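Local atomic coordinates of aquaporin aqpM (Methanothermobacter marburgensis str. Marburg, PDB entry 2F2B), a protein that forms a homotetrameric membrane channel that lets water cross in both directions along osmotic gradients and also admits some glycerol. Residues A[15-20]-A[63-68]; A[117-120]-A[126-129]. All blocks are in the same frame, centred on the assembly; numbering follows the deposited sequence.

Contact 1 of 2, residues A[15-20]-A[63-68]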
loop_
_atom_site.group_PDB
_atom_site.type_symbol
_atom_site.label_atom_id
_atom_site.label_comp_id
_atom_site.label_asym_id
_atom_site.label_seq_id
_atom_site.Cartn_x
_atom_site.Cartn_y
_atom_site.Cartn_z
ATOM N N THR A 15 -14.966 -7.371 15.262
ATOM C CA THR A 15 -13.787 -7.640 16.071
ATOM C C THR A 15 -13.228 -9.025 15.743
ATOM O O THR A 15 -12.023 -9.247 15.815
ATOM C CB THR A 15 -14.107 -7.522 17.572
ATOM O OG1 THR A 15 -14.860 -6.320 17.798
ATOM C CG2 THR A 15 -12.820 -7.441 18.377
ATOM N N PHE A 16 -14.111 -9.949 15.380
ATOM C CA PHE A 16 -13.702 -11.293 14.987
ATOM C C PHE A 16 -12.798 -11.140 13.755
ATOM O O PHE A 16 -11.724 -11.735 13.675
ATOM C CB PHE A 16 -14.953 -12.125 14.639
ATOM C CG PHE A 16 -14.656 -13.475 14.026
ATOM C CD1 PHE A 16 -14.168 -13.580 12.726
ATOM C CD2 PHE A 16 -14.884 -14.642 14.746
ATOM C CE1 PHE A 16 -13.911 -14.828 12.151
ATOM C CE2 PHE A 16 -14.631 -15.895 14.180
ATOM C CZ PHE A 16 -14.144 -15.985 12.882
ATOM N N ILE A 17 -13.247 -10.330 12.801
ATOM C CA ILE A 17 -12.498 -10.088 11.567
ATOM C C ILE A 17 -11.148 -9.442 11.855
ATOM O O ILE A 17 -10.112 -9.864 11.326
ATOM C CB ILE A 17 -13.312 -9.183 10.608
ATOM C CG1 ILE A 17 -14.495 -9.979 10.043
ATOM C CG2 ILE A 17 -12.412 -8.654 9.482
ATOM C CD1 ILE A 17 -15.544 -9.129 9.342
ATOM N N LEU A 18 -11.164 -8.421 12.702
ATOM C CA LEU A 18 -9.943 -7.712 13.067
ATOM C C LEU A 18 -8.872 -8.668 13.603
ATOM O O LEU A 18 -7.721 -8.632 13.167
ATOM C CB LEU A 18 -10.277 -6.636 14.110
ATOM C CG LEU A 18 -9.178 -5.668 14.560
ATOM C CD1 LEU A 18 -9.816 -4.388 15.099
ATOM C CD2 LEU A 18 -8.310 -6.326 15.615
ATOM N N VAL A 19 -9.259 -9.533 14.536
ATOM C CA VAL A 19 -8.321 -10.476 15.139
ATOM C C VAL A 19 -7.946 -11.653 14.236
ATOM O O VAL A 19 -6.773 -12.028 14.150
ATOM C CB VAL A 19 -8.883 -11.005 16.482
ATOM C CG1 VAL A 19 -7.937 -12.033 17.089
ATOM C CG2 VAL A 19 -9.073 -9.834 17.445
ATOM N N PHE A 20 -8.931 -12.238 13.565
ATOM C CA PHE A 20 -8.659 -13.363 12.676
ATOM C C PHE A 20 -7.633 -12.985 11.605
ATOM O O PHE A 20 -6.619 -13.658 11.438
ATOM C CB PHE A 20 -9.963 -13.840 12.016
ATOM C CG PHE A 20 -9.786 -15.013 11.078
ATOM C CD1 PHE A 20 -9.286 -14.826 9.789
ATOM C CD2 PHE A 20 -10.110 -16.303 11.489
ATOM C CE1 PHE A 20 -9.112 -15.904 8.921
ATOM C CE2 PHE A 20 -9.941 -17.393 10.631
ATOM C CZ PHE A 20 -9.440 -17.193 9.342
ATOM N N GLY A 63 -5.003 -3.291 8.765
ATOM C CA GLY A 63 -5.609 -2.130 8.131
ATOM C C GLY A 63 -6.670 -2.387 7.080
ATOM O O GLY A 63 -7.712 -1.724 7.079
ATOM N N PHE A 64 -6.411 -3.325 6.174
ATOM C CA PHE A 64 -7.378 -3.633 5.126
ATOM C C PHE A 64 -8.600 -4.335 5.718
ATOM O O PHE A 64 -9.727 -4.124 5.260
ATOM C CB PHE A 64 -6.744 -4.506 4.030
ATOM C CG PHE A 64 -5.630 -3.827 3.263
ATOM C CD1 PHE A 64 -5.622 -2.444 3.070
ATOM C CD2 PHE A 64 -4.618 -4.586 2.681
ATOM C CE1 PHE A 64 -4.619 -1.832 2.304
ATOM C CE2 PHE A 64 -3.614 -3.990 1.918
ATOM C CZ PHE A 64 -3.613 -2.607 1.727
ATOM N N ALA A 65 -8.389 -5.161 6.739
ATOM C CA ALA A 65 -9.506 -5.856 7.371
ATOM C C ALA A 65 -10.361 -4.845 8.138
ATOM O O ALA A 65 -11.591 -4.952 8.169
ATOM C CB ALA A 65 -8.992 -6.947 8.313
ATOM N N ILE A 66 -9.707 -3.859 8.749
ATOM C CA ILE A 66 -10.421 -2.819 9.496
ATOM C C ILE A 66 -11.235 -1.951 8.533
ATOM O O ILE A 66 -12.403 -1.644 8.794
ATOM C CB ILE A 66 -9.426 -1.935 10.303
ATOM C CG1 ILE A 66 -8.893 -2.733 11.499
ATOM C CG2 ILE A 66 -10.113 -0.648 10.780
ATOM C CD1 ILE A 66 -7.670 -2.133 12.166
ATOM N N ALA A 67 -10.624 -1.564 7.416
ATOM C CA ALA A 67 -11.319 -0.751 6.421
ATOM C C ALA A 67 -12.532 -1.519 5.904
ATOM O O ALA A 67 -13.647 -0.985 5.857
ATOM C CB ALA A 67 -10.377 -0.408 5.259
ATOM N N ALA A 68 -12.320 -2.778 5.534
ATOM C CA ALA A 68 -13.413 -3.613 5.033
ATOM C C ALA A 68 -14.555 -3.665 6.049
ATOM O O ALA A 68 -15.732 -3.507 5.695
ATOM C CB ALA A 68 -12.903 -5.021 4.747
#
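Ala65 directs its methyl toward segment 15-20, where it meets one branch of Ile17, with Ala65 CB 4.0 Å from Ile17 CG2. With CG2 anti to the backbone N (chi1 -71°), Ile17 meets Ala65 through this methyl rather than through CG1 or CD1. The same CG2 lies 4.0 Å from Ala65 O, a carbonyl oxygen hydrogen-bonded to Ser69 OG. The closest backbone approach is between Leu18 CA and Ala65 CA, 6.0 Å apart, a spacing consistent with the small side chain of Ala65.

Leu18 reaches across by its tip. Its CG stands anti to the backbone N (chi1 -174°), and Leu18 CD1 arrives 4.1 Å from Ile66 CG1, the two side chains running alongside each other in the same sense. With no hydrogen bond between the segments, the side-chain contacts are apolar, at van der Waals range; 149 Å² is buried in all.

The two pairs look onto different surroundings. Ile17 also packs on Leu156 of a neighbouring subunit, whereas Leu18 touches Asn199 of the second NPA motif and Arg202, and a glycerol, probably from the crystallisation liquor, lies about 3 Å from the side chain of Ile66. This is the close packing of two membrane-spanning helices, 4-33 and 52-73, in the aquaporin fold, placed between the subunit interface and the pore-forming loops.

Contact 2 of 2, residues A[117-120]-A[126-129]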
loop_
_atom_site.group_PDB
_atom_site.type_symbol
_atom_site.label_atom_id
_atom_site.label_comp_id
_atom_site.label_asym_id
_atom_site.label_seq_id
_atom_site.Cartn_x
_atom_site.Cartn_y
_atom_site.Cartn_z
ATOM N N ILE A 117 -11.013 -19.449 15.879
ATOM C CA ILE A 117 -11.271 -19.955 14.539
ATOM C C ILE A 117 -10.012 -19.886 13.678
ATOM O O ILE A 117 -9.787 -20.756 12.840
ATOM C CB ILE A 117 -12.441 -19.191 13.871
ATOM C CG1 ILE A 117 -13.742 -19.480 14.635
ATOM C CG2 ILE A 117 -12.594 -19.617 12.411
ATOM C CD1 ILE A 117 -14.157 -20.958 14.634
ATOM N N PHE A 118 -9.182 -18.867 13.883
ATOM C CA PHE A 118 -7.952 -18.791 13.105
ATOM C C PHE A 118 -7.063 -19.976 13.484
ATOM O O PHE A 118 -6.435 -20.603 12.628
ATOM C CB PHE A 118 -7.185 -17.499 13.374
ATOM C CG PHE A 118 -5.932 -17.388 12.565
ATOM C CD1 PHE A 118 -5.992 -17.042 11.218
ATOM C CD2 PHE A 118 -4.702 -17.729 13.116
ATOM C CE1 PHE A 118 -4.841 -17.044 10.428
ATOM C CE2 PHE A 118 -3.548 -17.734 12.335
ATOM C CZ PHE A 118 -3.621 -17.393 10.988
ATOM N N LEU A 119 -7.010 -20.275 14.775
ATOM C CA LEU A 119 -6.203 -21.387 15.262
ATOM C C LEU A 119 -6.642 -22.688 14.586
ATOM O O LEU A 119 -5.813 -23.534 14.250
ATOM C CB LEU A 119 -6.351 -21.506 16.779
ATOM C CG LEU A 119 -5.646 -22.673 17.471
ATOM C CD1 LEU A 119 -4.138 -22.564 17.302
ATOM C CD2 LEU A 119 -6.024 -22.659 18.942
ATOM N N GLN A 120 -7.948 -22.841 14.384
ATOM C CA GLN A 120 -8.476 -24.043 13.743
ATOM C C GLN A 120 -8.027 -24.133 12.284
ATOM O O GLN A 120 -7.729 -25.221 11.792
ATOM C CB GLN A 120 -10.005 -24.059 13.817
ATOM C CG GLN A 120 -10.544 -24.056 15.234
ATOM C CD GLN A 120 -10.028 -25.224 16.051
ATOM O OE1 GLN A 120 -9.598 -25.055 17.191
ATOM N NE2 GLN A 120 -10.071 -26.416 15.474
ATOM N N ALA A 126 0.092 -22.067 14.972
ATOM C CA ALA A 126 -0.252 -20.648 14.980
ATOM C C ALA A 126 -0.132 -20.098 16.398
ATOM O O ALA A 126 0.093 -18.905 16.597
ATOM C CB ALA A 126 -1.670 -20.450 14.460
ATOM N N ALA A 127 -0.280 -20.980 17.383
ATOM C CA ALA A 127 -0.188 -20.584 18.780
ATOM C C ALA A 127 1.172 -20.922 19.389
ATOM O O ALA A 127 1.792 -20.078 20.031
ATOM C CB ALA A 127 -1.305 -21.250 19.586
ATOM N N THR A 128 1.642 -22.149 19.175
ATOM C CA THR A 128 2.920 -22.573 19.743
ATOM C C THR A 128 4.131 -21.890 19.117
ATOM O O THR A 128 5.155 -21.714 19.775
ATOM C CB THR A 128 3.099 -24.113 19.654
ATOM O OG1 THR A 128 3.042 -24.539 18.286
ATOM C CG2 THR A 128 2.009 -24.816 20.449
ATOM N N VAL A 129 4.015 -21.503 17.848
ATOM C CA VAL A 129 5.105 -20.826 17.154
ATOM C C VAL A 129 4.753 -19.352 16.926
ATOM O O VAL A 129 5.562 -18.460 17.191
ATOM C CB VAL A 129 5.397 -21.499 15.786
ATOM C CG1 VAL A 129 6.466 -20.717 15.030
ATOM C CG2 VAL A 129 5.854 -22.934 16.004
#
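Ala126, whose backbone is hydrogen-bonded to Leu132, offers its methyl to two side chains of segment 117-120, and no hydrogen bond joins the two segments directly. The first is Phe118: Ala126 CB lies 3.9 Å from Phe118 CE2 and approaches the ring obliquely. The second is Leu119, whose CD1 is 4.3 Å from Ala126 CB. The methyl of Ala126 thus sits between an aromatic ring and a leucine branch, and its backbone is close as well, with Leu119 CA and Ala126 CA 6.0 Å apart.

Leu119 spans both alanines with one methyl. A CG anti to the backbone N (chi1 176°), followed by chi2 of 63°, carries Leu119 CD1 to 3.9 Å from Ala127 CB. The same methyl is 4.2 Å from Ala127 N.

Further partners surround this small cluster. Leu132 packs on Leu119 and both alanines, Phe213 meets Leu119, and the ring of Phe118 makes an edge-to-face contact with Phe20 while touching Thr189 of a neighbouring subunit, whose Gln145 NE2 is hydrogen-bonded to Gln120 O. All four touching residues are buried, although helix 125-128 is predicted to be extracellular. The chemistry is consistent with this short helix resting against the end of helix 100-122 mainly through apolar contacts, alongside the short chain connection, while the backbone hydrogen bond between Ala126 and Leu132 adds a polar tie.

How the contacts relate
From the N terminus, the chain runs through helix 4-33 and on to helix 52-73, where contact 1 closes a long loop, with 42 residues between its segments. It then passes the first NPA motif and follows helix 100-122 before contact 2 closes a short connection, with five residues between its segments, onto helix 125-128. The contacts are in series, neither nested nor crossed, with centres about 17 Å apart. Helix 4-33 nevertheless bridges them: Phe16 CE2 is 3.7 Å from Ile117 CG1, and Phe20 CE2 is 3.9 Å from Ile117 CG2. With these touches, the contacts connect three transmembrane helices and the short helix 125-128, predicted to lie on the extracellular side, and both border a neighbouring subunit.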